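Local structure of uncharacterized protein (Pyrococcus furiosus, 4XLZ) at residues A[36-39]-A[43-46]; A[65-70]-A[152-157]; A[96-101]-A[208-213]. The protein probably catalyses the deacetylation of N,N'-diacetylchitobiose, as a metal-binding member of the CE-14 deacetylases. All coordinates share one frame; numbering follows the deposited sequence.

In the fold
The three contacts show how chemistry changes with place in a Rossmann-like parallel sheet and its covering helices. Interaction 1 is buried near the middle of the chain, polar and metal-bound, and joins strand 33-38 to the helix that follows it. Interaction 2 is equally buried but held by van der Waals contact, with no hydrogen bond between its segments, setting the neighbouring strand 61-68 against helix 149-164. The two touch directly: Glu38 O lies 2.9 Å from Met67 N, a probable hydrogen bond between adjacent strands. Interaction 3 is only partly buried, a helix-to-helix contact with a lysine at its edge. It meets interaction 1 through Lys208, whose NZ is 2.8 Å from Ile46 O, but does not touch interaction 2.

Interaction 1: residues A[36-39]-A[43-46]; sequences CIEP and DCAI. With CD (cadmium ion), chain G.
Glu38 and Asp43 bring their CA atoms to 5.3 Å of each other where the chain leaves strand 33-38 and turns into helix 43-57. This is the first beta-to-alpha turn of a Rossmann-like domain, and it carries the His-Pro-Asp-Asp metal-binding signature of the GlcNAc-PI de-N-acetylase family. Glu38 is the polar link between the two elements. Its CG sits between the backbone N and the carbonyl carbon (chi1 50°) and the chain then runs extended, which carries the carboxylate to the first turn of the helix. There OE1 uses its anti lone pair to accept an almost straight bond (174°) from Cys44 N at 3.0 Å. Water 1 accepts a bond from Ala45 N at 2.8 Å and probably donates to Glu38 OE1 at 2.9 Å, which would add a bridged link to the direct one. With an alanine here, Cys44 N would probably lose its acceptor and the first helical turn could shift against the strand. The other carboxylate oxygen, OE2, lies close to OE1 of Glu92, two like charges near each other. Beside the polar link the packing is apolar, with Cys44 SG lying 3.5 Å from Cys36 CB and also resting on the aliphatic part of Glu38. Pro39 crosses the side chain of Asp43 at about a right angle, its CD 3.5 Å from Asp43 OD2. His40 and His151 complete the protein's share of the cadmium site, and Tyr191 hydrogen-bonds Asp43 OD1. Asp43 grips the cadmium ion with both oxygens, OD2 at 2.3 Å and OD1 at 2.6 Å.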
# COMPACT_ATOMS: atom_id res chain seq x y z
N CYS A 36 10.46 23.00 14.85
CA CYS A 36 10.68 23.27 13.44
C CYS A 36 10.88 21.96 12.75
O CYS A 36 11.74 21.17 13.07
CB CYS A 36 11.99 24.09 13.29
SG CYS A 36 11.80 25.73 14.18
N ILE A 37 9.96 21.69 11.80
CA ILE A 37 9.93 20.40 11.09
C ILE A 37 10.61 20.55 9.74
O ILE A 37 10.23 21.49 8.92
CB ILE A 37 8.46 20.02 10.88
CG1 ILE A 37 7.85 19.85 12.33
CG2 ILE A 37 8.46 18.59 10.23
CD1 ILE A 37 6.34 19.34 12.25
N GLU A 38 11.59 19.74 9.47
CA GLU A 38 12.37 19.79 8.20
C GLU A 38 12.28 18.47 7.51
O GLU A 38 12.43 17.41 8.09
CB GLU A 38 13.88 20.15 8.38
CG GLU A 38 14.55 19.28 9.50
CD GLU A 38 16.01 19.67 9.73
OE1 GLU A 38 16.47 20.64 9.12
OE2 GLU A 38 16.76 18.90 10.43
N PRO A 39 12.19 18.52 6.20
CA PRO A 39 12.17 17.24 5.43
C PRO A 39 13.48 16.50 5.46
O PRO A 39 13.50 15.27 5.63
CB PRO A 39 11.83 17.71 3.96
CG PRO A 39 11.04 19.00 4.11
CD PRO A 39 11.69 19.71 5.43
N ASP A 43 17.23 21.60 6.15
CA ASP A 43 16.20 22.52 5.71
C ASP A 43 15.74 23.59 6.72
O ASP A 43 15.32 24.68 6.32
CB ASP A 43 14.85 21.71 5.32
CG ASP A 43 14.97 21.02 4.02
OD1 ASP A 43 15.31 21.75 2.97
OD2 ASP A 43 14.87 19.78 3.89
N CYS A 44 15.80 23.32 8.01
CA CYS A 44 15.51 24.38 9.01
C CYS A 44 16.56 25.53 8.85
O CYS A 44 16.11 26.68 8.88
CB CYS A 44 15.60 23.80 10.44
SG CYS A 44 14.12 22.80 10.79
N ALA A 45 17.83 25.12 8.72
CA ALA A 45 18.84 26.20 8.60
C ALA A 45 18.60 26.97 7.32
O ALA A 45 18.70 28.23 7.34
CB ALA A 45 20.24 25.61 8.53
N ILE A 46 18.32 26.28 6.21
CA ILE A 46 18.10 27.03 4.92
C ILE A 46 16.87 27.84 4.94
O ILE A 46 16.85 29.04 4.55
CB ILE A 46 18.18 26.08 3.73
CG1 ILE A 46 19.52 25.36 3.60
CG2 ILE A 46 17.68 26.77 2.39
CD1 ILE A 46 19.50 24.15 2.66
CD CD G . 15.29 19.48 1.63
O HOH W 1 18.65 22.49 9.45
O HOH W 2 16.08 18.95 -0.77

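Interaction 2: residues A[65-70]-A[152-157]; sequences ICMTDG and RRTGFL
Where helix 149-164 covers one face of the parallel sheet, Met67 near the end of strand 61-68 meets Thr154 and Leu157. Met67 is selenomethionine in this derivative, and it carries the strand's whole share of the contact. Its CG, anti to the carbonyl carbon (chi1 -55°), faces Thr154, and the bends at chi2 (-59°) and chi3 (-67°) then bring the terminal methyl round to Leu157. Met67 CG comes within 3.3 Å of Thr154 OG1, and lies 3.7 Å from Thr154 CG2, so that the methylene meets both branches of the threonine. The two side chains run past each other in opposite directions. The hydroxyl of Thr154 is spoken for within its own helix, where OG1 hydrogen-bonds the carbonyl of Asp150, and what it offers Met67 is van der Waals contact. At the far end the touch is looser, with Met67 CE 4.5 Å from Leu157 CD1. Ile37, Leu107 and Val120 also touch Met67, and Val120 reaches Leu157 as well, so helix 118-131 closes the same apolar patch. Thr154 packs on Pro39 too, and its helix supplies the metal ligand His151 one turn earlier. Such strand-to-helix packing joins a sheet to its covering helix, as in the three-layer alpha/beta/alpha sandwich of Rossmann-like folds.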
# COMPACT_ATOMS: atom_id res chain seq x y z
N ILE A 65 12.20 18.51 14.34
CA ILE A 65 11.87 17.13 13.89
C ILE A 65 12.39 17.01 12.46
O ILE A 65 12.00 17.88 11.65
CB ILE A 65 10.37 16.86 13.88
CG1 ILE A 65 9.83 16.94 15.31
CG2 ILE A 65 10.14 15.41 13.36
CD1 ILE A 65 8.23 16.89 15.38
N CYS A 66 13.26 16.06 12.22
CA CYS A 66 13.78 15.84 10.85
C CYS A 66 13.10 14.59 10.35
O CYS A 66 13.23 13.50 10.88
CB CYS A 66 15.32 15.72 10.92
SG CYS A 66 15.99 15.77 9.22
N MSE A 67 12.41 14.75 9.21
CA MSE A 67 11.54 13.61 8.74
C MSE A 67 12.32 12.49 8.12
O MSE A 67 12.00 11.33 8.27
CB MSE A 67 10.63 14.11 7.59
CG MSE A 67 9.77 15.36 7.93
SE MSE A 67 8.57 15.04 9.47
CE MSE A 67 7.42 13.76 8.68
N THR A 68 13.46 12.79 7.45
CA THR A 68 14.24 11.81 6.73
C THR A 68 15.74 11.86 7.08
O THR A 68 16.19 12.74 7.85
CB THR A 68 14.12 11.88 5.19
OG1 THR A 68 14.91 13.01 4.72
CG2 THR A 68 12.69 12.05 4.70
N ASP A 69 16.46 10.90 6.59
CA ASP A 69 17.88 10.73 7.01
C ASP A 69 18.84 11.36 5.99
O ASP A 69 20.04 11.36 6.25
CB ASP A 69 18.17 9.24 7.11
CG ASP A 69 17.80 8.41 5.85
OD1 ASP A 69 17.60 9.06 4.77
OD2 ASP A 69 17.68 7.15 6.02
N GLY A 70 18.33 11.95 4.94
CA GLY A 70 19.30 12.54 3.96
C GLY A 70 20.14 11.52 3.18
O GLY A 70 21.17 11.89 2.49
N ARG A 152 6.72 18.29 -0.11
CA ARG A 152 5.27 18.49 -0.12
C ARG A 152 4.64 17.64 1.04
O ARG A 152 3.80 18.17 1.78
CB ARG A 152 4.70 17.94 -1.43
CG ARG A 152 5.15 18.76 -2.66
CD ARG A 152 4.40 18.26 -3.90
NE ARG A 152 4.72 16.88 -4.28
CZ ARG A 152 5.40 16.48 -5.31
NH1 ARG A 152 6.05 17.38 -6.11
NH2 ARG A 152 5.56 15.20 -5.54
N ARG A 153 5.11 16.42 1.16
CA ARG A 153 4.53 15.56 2.21
C ARG A 153 4.83 16.10 3.63
O ARG A 153 3.93 16.02 4.51
CB ARG A 153 4.99 14.14 2.07
CG ARG A 153 4.40 13.49 0.76
CD ARG A 153 5.03 12.15 0.46
NE ARG A 153 4.32 11.61 -0.68
CZ ARG A 153 4.29 10.33 -0.94
NH1 ARG A 153 5.05 9.40 -0.25
NH2 ARG A 153 3.45 9.90 -1.98
N THR A 154 6.07 16.63 3.86
CA THR A 154 6.28 17.17 5.18
C THR A 154 5.32 18.26 5.50
O THR A 154 4.81 18.38 6.66
CB THR A 154 7.77 17.67 5.22
OG1 THR A 154 8.65 16.57 5.09
CG2 THR A 154 8.04 18.33 6.61
N GLY A 155 5.08 19.20 4.53
CA GLY A 155 4.16 20.30 4.80
C GLY A 155 2.73 19.83 5.16
O GLY A 155 2.17 20.29 6.13
N PHE A 156 2.23 18.96 4.28
CA PHE A 156 0.84 18.52 4.54
C PHE A 156 0.76 17.72 5.81
O PHE A 156 -0.17 17.94 6.59
CB PHE A 156 0.40 17.59 3.35
CG PHE A 156 0.06 18.34 2.06
CD1 PHE A 156 -0.88 19.38 2.09
CD2 PHE A 156 0.76 17.96 0.90
CE1 PHE A 156 -1.20 20.04 0.85
CE2 PHE A 156 0.45 18.66 -0.34
CZ PHE A 156 -0.52 19.70 -0.32
N LEU A 157 1.69 16.80 6.02
CA LEU A 157 1.63 15.98 7.27
C LEU A 157 1.78 16.85 8.52
O LEU A 157 1.16 16.56 9.55
CB LEU A 157 2.69 14.93 7.26
CG LEU A 157 2.53 13.82 6.16
CD1 LEU A 157 3.90 13.02 6.04
CD2 LEU A 157 1.40 12.83 6.58

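Interaction 3: residues A[96-101]-A[208-213]; sequences AKLLGV and KLKAIR
Leu98 and Leu99 both set CG anti to their carbonyl carbons (chi1 -59° and -58°), and this turns the two branched ends onto the neighbouring helix, where Leu99 meets the methyl of Ala211 and Leu98 its backbone CA. Leu99 CD2 reaches Ala211 CB at 3.8 Å, and CD1 of the same leucine is at 4.0 Å, so the small methyl rests against the fork of the isobutyl group. Leu98 comes in over the backbone instead, its CD1 3.9 Å from Ala211 CA. The contact joins the last turn of helix 81-99, the helix of the beta-alpha-beta crossover that connects strand 61-68 to strand 103-109, to helix 205-213. The first helix closes with a Schellman motif at Gly100, which has positive phi; Val101 N bonds back to Ala96 O at 2.9 Å and Gly100 N to Lys97 O at 3.2 Å. Ser95, a turn before Leu99, hydrogen-bonds the carbonyl of Ala211. Leu99 also packs on Ile52 and Tyr64, carrying the apolar contact on towards the sheet. At the solvent edge Lys210 runs fully extended, crossing Leu98 at about a right angle, and its NZ lies 4.0 Å from Leu98 CD2.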
# COMPACT_ATOMS: atom_id res chain seq x y z
N ALA A 96 22.88 22.99 14.21
CA ALA A 96 21.97 23.30 15.24
C ALA A 96 22.62 23.97 16.47
O ALA A 96 22.02 24.93 17.02
CB ALA A 96 21.31 21.95 15.71
N LYS A 97 23.83 23.54 16.81
CA LYS A 97 24.59 24.19 17.93
C LYS A 97 24.81 25.69 17.60
O LYS A 97 24.55 26.57 18.47
CB LYS A 97 25.91 23.47 18.12
CG LYS A 97 26.65 24.04 19.36
CD LYS A 97 27.84 23.02 19.59
CE LYS A 97 29.21 23.71 20.03
NZ LYS A 97 29.07 24.52 21.26
N LEU A 98 25.14 26.00 16.35
CA LEU A 98 25.30 27.43 15.96
C LEU A 98 24.08 28.25 16.09
O LEU A 98 24.09 29.47 16.35
CB LEU A 98 25.82 27.56 14.55
CG LEU A 98 27.19 26.91 14.22
CD1 LEU A 98 27.54 26.71 12.71
CD2 LEU A 98 28.26 27.90 14.85
N LEU A 99 22.89 27.59 15.88
CA LEU A 99 21.64 28.30 15.95
C LEU A 99 20.91 28.25 17.31
O LEU A 99 19.83 28.81 17.43
CB LEU A 99 20.66 27.71 14.81
CG LEU A 99 21.28 27.84 13.43
CD1 LEU A 99 20.27 27.25 12.39
CD2 LEU A 99 21.50 29.34 13.08
N GLY A 100 21.52 27.57 18.32
CA GLY A 100 20.91 27.58 19.67
C GLY A 100 19.90 26.47 19.86
O GLY A 100 19.19 26.47 20.86
N VAL A 101 19.95 25.51 18.91
CA VAL A 101 18.95 24.38 19.05
C VAL A 101 19.63 23.24 19.83
O VAL A 101 20.75 22.80 19.45
CB VAL A 101 18.56 23.96 17.58
CG1 VAL A 101 17.70 22.55 17.57
CG2 VAL A 101 17.85 25.05 16.92
N LYS A 208 23.66 32.68 9.52
CA LYS A 208 22.78 31.72 8.77
C LYS A 208 23.61 31.00 7.75
O LYS A 208 23.56 29.75 7.61
CB LYS A 208 21.67 32.51 8.07
CG LYS A 208 20.85 31.53 7.16
CD LYS A 208 19.65 32.29 6.68
CE LYS A 208 18.90 31.23 5.77
NZ LYS A 208 17.50 31.60 5.59
N LEU A 209 24.41 31.69 6.91
CA LEU A 209 25.13 30.98 5.92
C LEU A 209 26.20 30.02 6.49
O LEU A 209 26.46 28.96 5.93
CB LEU A 209 25.88 31.98 4.93
CG LEU A 209 24.87 32.86 4.24
CD1 LEU A 209 25.72 33.87 3.34
CD2 LEU A 209 24.12 32.06 3.13
N LYS A 210 26.78 30.40 7.65
CA LYS A 210 27.71 29.48 8.29
C LYS A 210 26.98 28.16 8.76
O LYS A 210 27.59 27.05 8.63
CB LYS A 210 28.39 30.22 9.48
CG LYS A 210 29.39 29.33 10.20
CD LYS A 210 29.99 30.08 11.49
CE LYS A 210 31.13 29.18 11.99
NZ LYS A 210 31.51 29.76 13.34
N ALA A 211 25.80 28.39 9.33
CA ALA A 211 25.01 27.21 9.77
C ALA A 211 24.61 26.34 8.61
O ALA A 211 24.49 25.08 8.74
CB ALA A 211 23.80 27.69 10.62
N ILE A 212 24.35 26.95 7.45
CA ILE A 212 24.10 26.11 6.24
C ILE A 212 25.31 25.33 5.75
O ILE A 212 25.31 24.14 5.48
CB ILE A 212 23.47 26.99 5.12
CG1 ILE A 212 22.14 27.53 5.67
CG2 ILE A 212 23.37 26.22 3.83
CD1 ILE A 212 21.58 28.72 4.72
N ARG A 213 26.50 26.08 5.72
CA ARG A 213 27.68 25.43 5.22
C ARG A 213 28.24 24.35 6.14
O ARG A 213 29.03 23.50 5.68
CB ARG A 213 28.79 26.56 4.93
CG ARG A 213 28.52 27.29 3.68
CD ARG A 213 29.88 27.61 2.89
NE ARG A 213 30.33 26.43 2.20
CZ ARG A 213 31.32 26.36 1.30
NH1 ARG A 213 32.08 27.49 0.97
NH2 ARG A 213 31.67 25.23 0.81